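Local coordinates for protein SG7.AF (Anopheles freeborni, PDB 6XL7) that inhibits the alternative pathway of host complement as a mosquito salivary protein, acting on the activated C3 convertase C3bBb, at residues 15-20 / 28-33; 23-28 / 75-80. All blocks are in the same frame, centred on the assembly; numbering follows the deposited sequence.

Contact 1. Residues 15-20 / 28-33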
loop_
_atom_site.group_PDB
_atom_site.type_symbol
_atom_site.label_atom_id
_atom_site.label_comp_id
_atom_site.label_asym_id
_atom_site.label_seq_id
_atom_site.Cartn_x
_atom_site.Cartn_y
_atom_site.Cartn_z
ATOM N N ILE A 15 -5.563 -1.753 5.461
ATOM C CA ILE A 15 -4.102 -1.901 5.428
ATOM C C ILE A 15 -3.609 -1.349 6.755
ATOM O O ILE A 15 -3.389 -0.147 6.912
ATOM C CB ILE A 15 -3.479 -1.178 4.238
ATOM C CG1 ILE A 15 -3.879 -1.861 2.929
ATOM C CG2 ILE A 15 -1.953 -1.143 4.363
ATOM C CD1 ILE A 15 -3.519 -1.070 1.683
ATOM N N ASP A 16 -3.437 -2.238 7.726
ATOM C CA ASP A 16 -3.102 -1.818 9.074
ATOM C C ASP A 16 -1.595 -1.722 9.258
ATOM O O ASP A 16 -0.809 -2.339 8.535
ATOM C CB ASP A 16 -3.692 -2.779 10.100
ATOM C CG ASP A 16 -3.223 -4.203 9.897
ATOM O OD1 ASP A 16 -2.747 -4.522 8.786
ATOM O OD2 ASP A 16 -3.337 -5.006 10.846
ATOM N N PHE A 17 -1.205 -0.920 10.243
ATOM C CA PHE A 17 0.179 -0.763 10.652
ATOM C C PHE A 17 0.288 -1.107 12.129
ATOM O O PHE A 17 -0.575 -0.726 12.927
ATOM C CB PHE A 17 0.632 0.678 10.421
ATOM C CG PHE A 17 0.594 1.093 8.977
ATOM C CD1 PHE A 17 -0.562 1.609 8.419
ATOM C CD2 PHE A 17 1.712 0.956 8.171
ATOM C CE1 PHE A 17 -0.600 1.987 7.091
ATOM C CE2 PHE A 17 1.677 1.332 6.840
ATOM C CZ PHE A 17 0.525 1.845 6.298
ATOM N N ASP A 18 1.335 -1.845 12.487
ATOM C CA ASP A 18 1.555 -2.259 13.872
ATOM C C ASP A 18 2.262 -1.121 14.599
ATOM O O ASP A 18 3.472 -0.938 14.462
ATOM C CB ASP A 18 2.362 -3.552 13.910
ATOM C CG ASP A 18 2.585 -4.082 15.331
ATOM O OD1 ASP A 18 2.277 -3.375 16.311
ATOM O OD2 ASP A 18 3.074 -5.221 15.464
ATOM N N GLU A 19 1.501 -0.370 15.404
ATOM C CA GLU A 19 2.011 0.828 16.061
ATOM C C GLU A 19 3.036 0.535 17.148
ATOM O O GLU A 19 3.643 1.477 17.667
ATOM C CB GLU A 19 0.856 1.643 16.647
ATOM C CG GLU A 19 -0.001 2.337 15.598
ATOM C CD GLU A 19 0.761 3.400 14.829
ATOM O OE1 GLU A 19 0.597 3.472 13.595
ATOM O OE2 GLU A 19 1.525 4.164 15.458
ATOM N N THR A 20 3.247 -0.730 17.512
ATOM C CA THR A 20 4.321 -1.051 18.442
ATOM C C THR A 20 5.694 -1.075 17.775
ATOM O O THR A 20 6.709 -1.133 18.483
ATOM C CB THR A 20 4.057 -2.381 19.162
ATOM O OG1 THR A 20 4.184 -3.468 18.237
ATOM C CG2 THR A 20 2.658 -2.398 19.779
ATOM N N SER A 28 8.385 5.442 7.291
ATOM C CA SER A 28 8.702 5.018 5.929
ATOM C C SER A 28 7.636 4.086 5.377
ATOM O O SER A 28 7.268 4.183 4.198
ATOM C CB SER A 28 10.079 4.349 5.874
ATOM O OG SER A 28 11.107 5.321 5.871
ATOM N N ALA A 29 7.126 3.171 6.203
ATOM C CA ALA A 29 6.089 2.256 5.733
ATOM C C ALA A 29 4.836 3.014 5.316
ATOM O O ALA A 29 4.274 2.763 4.244
ATOM C CB ALA A 29 5.768 1.232 6.812
ATOM N N LYS A 30 4.404 3.969 6.143
ATOM C CA LYS A 30 3.215 4.753 5.827
ATOM C C LYS A 30 3.443 5.647 4.621
ATOM O O LYS A 30 2.561 5.760 3.754
ATOM C CB LYS A 30 2.779 5.560 7.046
ATOM C CG LYS A 30 2.256 4.694 8.177
ATOM C CD LYS A 30 2.018 5.525 9.441
ATOM C CE LYS A 30 1.632 4.637 10.609
ATOM N NZ LYS A 30 1.509 5.406 11.880
ATOM N N PHE A 31 4.615 6.281 4.525
ATOM C CA PHE A 31 4.905 7.120 3.364
ATOM C C PHE A 31 4.838 6.318 2.076
ATOM O O PHE A 31 4.333 6.798 1.056
ATOM C CB PHE A 31 6.289 7.763 3.491
ATOM C CG PHE A 31 6.858 8.225 2.172
ATOM C CD1 PHE A 31 6.434 9.418 1.603
ATOM C CD2 PHE A 31 7.799 7.461 1.493
ATOM C CE1 PHE A 31 6.935 9.843 0.387
ATOM C CE2 PHE A 31 8.307 7.881 0.276
ATOM C CZ PHE A 31 7.877 9.076 -0.277
ATOM N N GLY A 32 5.364 5.091 2.099
ATOM C CA GLY A 32 5.320 4.270 0.902
ATOM C C GLY A 32 3.902 4.030 0.426
ATOM O O GLY A 32 3.594 4.193 -0.757
ATOM N N VAL A 33 3.021 3.633 1.346
ATOM C CA VAL A 33 1.629 3.381 0.975
ATOM C C VAL A 33 0.964 4.664 0.491
ATOM O O VAL A 33 0.230 4.655 -0.508
ATOM C CB VAL A 33 0.869 2.723 2.145
ATOM C CG1 VAL A 33 -0.626 2.649 1.843
ATOM C CG2 VAL A 33 1.411 1.334 2.406
#

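Contact 2. Residues 23-28 / 75-80. With SO4 (sulfate ion), chain C.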
loop_
_atom_site.group_PDB
_atom_site.type_symbol
_atom_site.label_atom_id
_atom_site.label_comp_id
_atom_site.label_asym_id
_atom_site.label_seq_id
_atom_site.Cartn_x
_atom_site.Cartn_y
_atom_site.Cartn_z
ATOM N N SER A 23 9.195 3.915 15.293
ATOM C CA SER A 23 8.611 5.037 14.558
ATOM C C SER A 23 9.348 5.311 13.253
ATOM O O SER A 23 8.721 5.706 12.261
ATOM C CB SER A 23 8.591 6.290 15.438
ATOM O OG SER A 23 7.794 6.085 16.588
ATOM N N VAL A 24 10.666 5.131 13.221
ATOM C CA VAL A 24 11.384 5.399 11.978
ATOM C C VAL A 24 10.915 4.456 10.873
ATOM O O VAL A 24 10.769 4.861 9.711
ATOM C CB VAL A 24 12.913 5.376 12.187
ATOM C CG1 VAL A 24 13.424 3.976 12.532
ATOM C CG2 VAL A 24 13.620 5.934 10.962
ATOM N N TYR A 25 10.647 3.196 11.221
ATOM C CA TYR A 25 10.096 2.262 10.249
ATOM C C TYR A 25 8.667 2.643 9.867
ATOM O O TYR A 25 8.313 2.655 8.681
ATOM C CB TYR A 25 10.175 0.820 10.779
ATOM C CG TYR A 25 9.118 -0.042 10.143
ATOM C CD1 TYR A 25 9.316 -0.611 8.888
ATOM C CD2 TYR A 25 7.888 -0.231 10.765
ATOM C CE1 TYR A 25 8.312 -1.355 8.279
ATOM C CE2 TYR A 25 6.884 -0.964 10.159
ATOM C CZ TYR A 25 7.109 -1.523 8.924
ATOM O OH TYR A 25 6.127 -2.262 8.308
ATOM N N LEU A 26 7.829 2.957 10.862
ATOM C CA LEU A 26 6.429 3.272 10.581
ATOM C C LEU A 26 6.302 4.459 9.639
ATOM O O LEU A 26 5.451 4.458 8.740
ATOM C CB LEU A 26 5.687 3.548 11.889
ATOM C CG LEU A 26 5.349 2.329 12.742
ATOM C CD1 LEU A 26 4.848 2.792 14.101
ATOM C CD2 LEU A 26 4.293 1.468 12.048
ATOM N N GLN A 27 7.133 5.487 9.834
ATOM C CA GLN A 27 7.079 6.654 8.958
ATOM C C GLN A 27 7.371 6.275 7.513
ATOM O O GLN A 27 6.680 6.724 6.593
ATOM C CB GLN A 27 8.041 7.734 9.460
ATOM C CG GLN A 27 7.588 8.371 10.762
ATOM C CD GLN A 27 8.695 9.128 11.468
ATOM O OE1 GLN A 27 9.773 9.343 10.911
ATOM N NE2 GLN A 27 8.434 9.531 12.708
ATOM N N SER A 28 8.385 5.442 7.291
ATOM C CA SER A 28 8.702 5.018 5.929
ATOM C C SER A 28 7.636 4.086 5.377
ATOM O O SER A 28 7.268 4.183 4.198
ATOM C CB SER A 28 10.079 4.349 5.874
ATOM O OG SER A 28 11.107 5.321 5.871
ATOM N N ALA A 75 10.619 -7.054 7.738
ATOM C CA ALA A 75 11.630 -8.079 7.949
ATOM C C ALA A 75 13.018 -7.551 7.607
ATOM O O ALA A 75 13.986 -7.787 8.344
ATOM C CB ALA A 75 11.287 -9.317 7.111
ATOM N N GLY A 76 13.137 -6.816 6.493
ATOM C CA GLY A 76 14.433 -6.273 6.105
ATOM C C GLY A 76 14.947 -5.193 7.039
ATOM O O GLY A 76 16.161 -5.003 7.155
ATOM N N PHE A 77 14.041 -4.482 7.715
ATOM C CA PHE A 77 14.429 -3.487 8.711
ATOM C C PHE A 77 14.901 -4.139 9.999
ATOM O O PHE A 77 15.790 -3.602 10.681
ATOM C CB PHE A 77 13.212 -2.592 8.974
ATOM C CG PHE A 77 13.317 -1.729 10.213
ATOM C CD1 PHE A 77 14.247 -0.696 10.292
ATOM C CD2 PHE A 77 12.467 -1.932 11.290
ATOM C CE1 PHE A 77 14.329 0.112 11.426
ATOM C CE2 PHE A 77 12.547 -1.126 12.424
ATOM C CZ PHE A 77 13.480 -0.112 12.492
ATOM N N SER A 78 14.342 -5.305 10.331
ATOM C CA SER A 78 14.468 -5.866 11.670
ATOM C C SER A 78 15.086 -7.259 11.650
ATOM O O SER A 78 16.291 -7.394 11.439
ATOM C CB SER A 78 13.113 -5.823 12.401
ATOM O OG SER A 78 12.124 -6.618 11.767
ATOM N N TYR A 79 14.269 -8.295 11.848
ATOM C CA TYR A 79 14.775 -9.612 12.222
ATOM C C TYR A 79 15.474 -10.356 11.088
ATOM O O TYR A 79 16.177 -11.335 11.366
ATOM C CB TYR A 79 13.642 -10.467 12.802
ATOM C CG TYR A 79 12.470 -10.642 11.852
ATOM C CD1 TYR A 79 12.480 -11.641 10.876
ATOM C CD2 TYR A 79 11.356 -9.816 11.926
ATOM C CE1 TYR A 79 11.419 -11.801 10.013
ATOM C CE2 TYR A 79 10.282 -9.970 11.061
ATOM C CZ TYR A 79 10.323 -10.973 10.108
ATOM O OH TYR A 79 9.266 -11.149 9.237
ATOM N N ALA A 80 15.308 -9.934 9.837
ATOM C CA ALA A 80 16.013 -10.547 8.717
ATOM C C ALA A 80 17.174 -9.707 8.210
ATOM O O ALA A 80 17.777 -10.061 7.195
ATOM C CB ALA A 80 15.048 -10.852 7.569
HETATM S S SO4 C . 10.409 4.621 18.818
HETATM O O1 SO4 C . 11.519 4.315 17.920
HETATM O O2 SO4 C . 9.166 4.091 18.263
HETATM O O3 SO4 C . 10.301 6.073 18.968
HETATM O O4 SO4 C . 10.654 4.003 20.119
#

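Contact 1. Residues 15-20 / 28-33
With chi1 at -68° Lys30 sets CG beside its own backbone N, and from there the chain runs fully extended across the ring of Phe17. Phe17, with chi1 -62°, likewise keeps CG beside its backbone N, and its ring lies under the lysine chain. Lys30 CG sits over the middle of one face, 3.7 Å from the centroid of the Phe17 ring and 12° off the normal, a CH-pi contact. Farther out, Lys30 CE passes 4.0 Å from Phe17 CG, and the chain ends on Glu19, whose own chain bends at chi2 to bring the carboxylate back to the ammonium group. Lys30 NZ gives a 2.7 Å salt bridge to the syn lone pair of Glu19 OE1. Val33 CG2 comes in at the edge, near the ring plane, 4.0 Å from Phe17 CZ; Ala29 CB packs 4.1 Å from Phe17 CE2. An Asx turn, with Thr20 N and OG1 both bonded to Asp18 OD1, shapes the loop just before helix 23-46. The loop folds back along the helix it leads into, while Ile15 and Phe17 also touch helix 56-77 and Val33 reaches Tyr99 of helix 89-113.

Contact 2. Residues 23-28 / 75-80
One face of the Phe77 ring receives Tyr25 CB, which stands 3.7 Å from the ring centroid and 21° off the normal, displaced toward the CD2-CE2 side, where Tyr25 CB comes within 3.5 Å of Phe77 CE2. Val24 CG1 approaches the same ring obliquely, 4.1 Å from Phe77 CZ. The two aromatic rings are nearly parallel, at 22°, yet slid so far apart, with 5.6 Å between the Tyr25 and Phe77 centroids, that they barely overlap; the methylene of Tyr25 carries the contact more than its ring does. A chi1 of 155° leads the ring off from Phe77, and it packs against Phe73 and edge-to-face with Tyr74. In this mainly helical fold of the Aegyptin C-terminal family, the contact joins the first turn of helix 23-46 to the last turn of helix 56-77, and Leu92 of helix 89-113 touches Val24, Tyr25 and Phe77 alike. Ser78 leaves helical geometry directly after Phe77, and Ala75 O accepts from both Ser78 N and Ala80 N. At the start of helix 23-46 a sulfate, probably from the crystallisation liquor, accepts through O2 from Ser23 N at 3.0 Å and, in one conformer of Ser23, from its OG as well.

How the contacts relate
Both contacts use helix 23-46, whose residues 23-28 and 28-33 follow one another, and their centres lie 10 Å apart. Contact 2 is the buried one: apolar and aromatic groups join this helix to the end of helix 56-77, a partner distant in sequence. Contact 1 is nearer the chain's centre yet only partly buried; there a loop lies against helix 23-46, and a charged pair at the exposed margin accompanies the aromatic packing. Leu26 ties them together, its CD2 touching Phe17 CB and Asp18 O and its CD1 approaching Glu19 OE2. Lys70 of helix 56-77 is a further common neighbour, touched by Phe17 and by Tyr25.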